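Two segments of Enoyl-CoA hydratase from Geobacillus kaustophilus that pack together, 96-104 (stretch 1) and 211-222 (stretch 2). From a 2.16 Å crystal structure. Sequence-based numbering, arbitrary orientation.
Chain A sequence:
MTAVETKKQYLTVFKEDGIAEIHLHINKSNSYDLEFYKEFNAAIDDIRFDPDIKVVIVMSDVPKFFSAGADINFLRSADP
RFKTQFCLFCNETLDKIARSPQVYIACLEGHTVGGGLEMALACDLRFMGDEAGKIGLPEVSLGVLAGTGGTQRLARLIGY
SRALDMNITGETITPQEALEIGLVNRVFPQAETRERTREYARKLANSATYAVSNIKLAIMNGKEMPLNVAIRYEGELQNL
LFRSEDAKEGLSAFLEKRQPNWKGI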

# COMPACT_ATOMS: atom_id res chain seq x y z
N LYS A 96 3.59 19.93 -0.44
CA LYS A 96 2.64 20.71 0.35
C LYS A 96 1.34 21.11 -0.37
O LYS A 96 0.31 21.30 0.27
N ILE A 97 1.40 21.21 -1.69
CA ILE A 97 0.22 21.59 -2.48
C ILE A 97 -0.95 20.61 -2.34
O ILE A 97 -2.09 21.02 -2.13
N ALA A 98 -0.66 19.31 -2.46
CA ALA A 98 -1.71 18.30 -2.35
C ALA A 98 -2.36 18.31 -0.97
O ALA A 98 -3.49 17.86 -0.82
N ARG A 99 -1.65 18.82 0.03
CA ARG A 99 -2.18 18.87 1.38
C ARG A 99 -2.88 20.19 1.70
O ARG A 99 -3.52 20.30 2.75
N SER A 100 -2.75 21.17 0.81
CA SER A 100 -3.36 22.49 1.02
C SER A 100 -4.86 22.56 0.71
O SER A 100 -5.36 21.88 -0.18
N PRO A 101 -5.60 23.42 1.44
CA PRO A 101 -7.04 23.56 1.23
C PRO A 101 -7.40 24.14 -0.13
O PRO A 101 -8.44 23.81 -0.70
N GLN A 102 -6.53 25.01 -0.65
CA GLN A 102 -6.77 25.66 -1.94
C GLN A 102 -6.51 24.75 -3.13
O GLN A 102 -5.66 23.86 -3.07
N VAL A 103 -7.24 24.99 -4.21
CA VAL A 103 -7.07 24.24 -5.44
C VAL A 103 -5.95 24.97 -6.19
O VAL A 103 -6.05 26.17 -6.46
N TYR A 104 -4.89 24.25 -6.51
CA TYR A 104 -3.77 24.83 -7.24
C TYR A 104 -3.85 24.55 -8.74
O TYR A 104 -3.92 23.40 -9.17
N ALA A 211 -16.63 22.68 0.15
CA ALA A 211 -16.85 21.41 -0.52
C ALA A 211 -15.75 21.21 -1.55
O ALA A 211 -15.17 20.14 -1.66
N VAL A 212 -15.46 22.27 -2.30
CA VAL A 212 -14.41 22.22 -3.31
C VAL A 212 -13.10 21.80 -2.66
O VAL A 212 -12.40 20.91 -3.15
N SER A 213 -12.78 22.45 -1.55
CA SER A 213 -11.55 22.19 -0.83
C SER A 213 -11.46 20.75 -0.31
O SER A 213 -10.46 20.06 -0.53
N ASN A 214 -12.50 20.29 0.38
CA ASN A 214 -12.50 18.93 0.91
C ASN A 214 -12.47 17.89 -0.22
O ASN A 214 -11.92 16.81 -0.04
N ILE A 215 -13.03 18.23 -1.37
CA ILE A 215 -13.02 17.31 -2.51
C ILE A 215 -11.58 17.13 -3.00
O ILE A 215 -11.13 16.01 -3.27
N LYS A 216 -10.87 18.25 -3.12
CA LYS A 216 -9.48 18.25 -3.57
C LYS A 216 -8.62 17.44 -2.61
O LYS A 216 -7.74 16.71 -3.04
N LEU A 217 -8.87 17.57 -1.31
CA LEU A 217 -8.11 16.81 -0.32
C LEU A 217 -8.44 15.33 -0.43
O LEU A 217 -7.56 14.47 -0.36
N ALA A 218 -9.73 15.03 -0.58
CA ALA A 218 -10.18 13.65 -0.69
C ALA A 218 -9.49 12.89 -1.81
O ALA A 218 -9.04 11.76 -1.62
N ILE A 219 -9.40 13.51 -2.98
CA ILE A 219 -8.80 12.86 -4.14
C ILE A 219 -7.27 12.81 -4.15
O ILE A 219 -6.68 11.76 -4.40
N MSE A 220 -6.62 13.94 -3.88
CA MSE A 220 -5.16 13.98 -3.91
C MSE A 220 -4.49 13.10 -2.85
O MSE A 220 -3.45 12.50 -3.11
N ASN A 221 -5.09 13.03 -1.66
CA ASN A 221 -4.52 12.22 -0.59
C ASN A 221 -5.17 10.84 -0.54
O ASN A 221 -4.57 9.88 -0.06
N GLY A 222 -6.40 10.74 -1.03
CA GLY A 222 -7.09 9.46 -1.02
C GLY A 222 -6.57 8.50 -2.07
O GLY A 222 -6.70 7.29 -1.94

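Stretch 2 is a helix, and one side of it receives the weakly bonded helical end, the turn and the short strand of stretch 1, whose carbonyl oxygens supply most of the polar partners. Near its start, Val 212 sits sideways to the contact with chi1 in the t well, and its CG1 lies 3.6 Å from CG2 of Val 103, itself also t; two compact branched side chains make a tight apolar contact here. One residue on, Ser 213, also t, donates from OG to Pro 101 O at 2.6 Å. Its short side chain suits this place, where the backbones come close: the CA atoms of Ser 213 and Pro 101 are only 5.1 Å apart, and Ser 213 OG also lies 3.4 Å from Pro 101 CB.

The centre belongs to Lys 216, which points toward stretch 1 and has more of its surface covered by the other stretch than any other residue here. With chi angles t, m, t, p, its long chain reaches into the turn, where NZ donates to Ile 97 O at 2.8 Å and to Gln 102 O at 3.0 Å; Ser 100 O lies 3.3 Å from Lys 216 NZ. A buried ammonium group is thus supplied with backbone oxygens, while Lys 216 CB lies 4.2 Å from Val 103 CG2. Leu 217 (m, t) starts sideways but its end comes nearer; its branched end places an apolar methyl beside the turn, Leu 217 CD2 being 3.5 Å from Arg 99 O and 3.7 Å from Ser 100 O.

Selenomethionine Met 220 is m at all three chi angles and points toward stretch 1; its CB meets Ala 98 CB at 4.0 Å, and the small methyl of Ala 98 suits a place where the CA atoms of Ala 98 and Met 220 are 5.7 Å apart. Asn 221, chi1 m, makes a weak hydrogen bond from ND2 to Ala 98 O at 3.2 Å and another from ND2, also 3.2 Å, to Leu 217 O in its own helix. Water 1 accepts from Arg 99 NE at 2.9 Å and lies 3.2 Å from Asn 221 OD1.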

# COMPACT_ATOMS: atom_id res chain seq x y z
CB LYS A 96 3.34 21.96 0.90
CG LYS A 96 4.49 21.60 1.84
CD LYS A 96 5.33 22.79 2.29
CE LYS A 96 4.60 23.67 3.29
NZ LYS A 96 5.56 24.53 4.05
CB ILE A 97 0.60 21.75 -3.98
CG1 ILE A 97 1.61 22.89 -4.13
CG2 ILE A 97 -0.65 22.05 -4.80
CD1 ILE A 97 2.14 23.06 -5.53
CB ALA A 98 -1.13 16.92 -2.65
CB ARG A 99 -1.05 18.66 2.40
CG ARG A 99 -0.22 17.41 2.15
CD ARG A 99 0.77 17.15 3.27
NE ARG A 99 1.73 16.12 2.90
CZ ARG A 99 3.03 16.34 2.70
NH1 ARG A 99 3.54 17.56 2.86
NH2 ARG A 99 3.82 15.34 2.34
CB SER A 100 -2.62 23.54 0.18
OG SER A 100 -1.26 23.62 0.54
CB PRO A 101 -7.47 24.51 2.36
CG PRO A 101 -6.40 24.36 3.39
CD PRO A 101 -5.15 24.27 2.55
CB GLN A 102 -5.86 26.89 -2.14
CG GLN A 102 -6.05 28.04 -1.18
CD GLN A 102 -5.38 27.80 0.15
OE1 GLN A 102 -4.42 27.04 0.25
NE2 GLN A 102 -5.88 28.47 1.18
CB VAL A 103 -8.35 24.24 -6.29
CG1 VAL A 103 -8.07 23.68 -7.68
CG2 VAL A 103 -9.43 23.42 -5.61
CB TYR A 104 -2.44 24.29 -6.68
CG TYR A 104 -1.91 25.07 -5.50
CD1 TYR A 104 -2.62 25.15 -4.30
CD2 TYR A 104 -0.70 25.76 -5.59
CE1 TYR A 104 -2.14 25.90 -3.22
CE2 TYR A 104 -0.22 26.52 -4.52
CZ TYR A 104 -0.94 26.59 -3.35
OH TYR A 104 -0.47 27.35 -2.31
CB ALA A 211 -18.22 21.41 -1.21
CB VAL A 212 -14.21 23.59 -3.99
CG1 VAL A 212 -12.90 23.61 -4.76
CG2 VAL A 212 -15.38 23.88 -4.93
CB SER A 213 -11.41 23.18 0.32
OG SER A 213 -10.19 22.98 1.01
CB ASN A 214 -13.72 18.73 1.82
CG ASN A 214 -13.47 19.21 3.24
OD1 ASN A 214 -12.56 20.00 3.48
ND2 ASN A 214 -14.29 18.75 4.18
CB ILE A 215 -13.86 17.84 -3.70
CG1 ILE A 215 -15.35 17.71 -3.38
CG2 ILE A 215 -13.52 17.08 -4.97
CD1 ILE A 215 -16.25 18.36 -4.42
CB LYS A 216 -8.97 19.70 -3.69
CG LYS A 216 -7.45 19.85 -3.85
CD LYS A 216 -6.76 19.88 -2.48
CE LYS A 216 -5.24 19.83 -2.60
NZ LYS A 216 -4.66 21.04 -3.26
CB LEU A 217 -8.44 17.30 1.09
CG LEU A 217 -7.97 18.70 1.49
CD1 LEU A 217 -8.49 19.03 2.88
CD2 LEU A 217 -6.44 18.75 1.47
CB ALA A 218 -11.70 13.62 -0.89
CB ILE A 219 -9.29 13.52 -5.44
CG1 ILE A 219 -10.81 13.40 -5.53
CG2 ILE A 219 -8.61 12.87 -6.65
CD1 ILE A 219 -11.41 14.15 -6.71
CB MSE A 220 -4.67 15.42 -3.79
CG MSE A 220 -5.13 16.32 -4.94
SE MSE A 220 -4.84 15.52 -6.69
CE MSE A 220 -2.95 15.15 -6.52
CB ASN A 221 -4.69 12.94 0.75
CG ASN A 221 -3.93 14.26 0.79
OD1 ASN A 221 -2.69 14.29 0.79
ND2 ASN A 221 -4.67 15.36 0.83
O HOH W 1 -0.20 13.99 2.78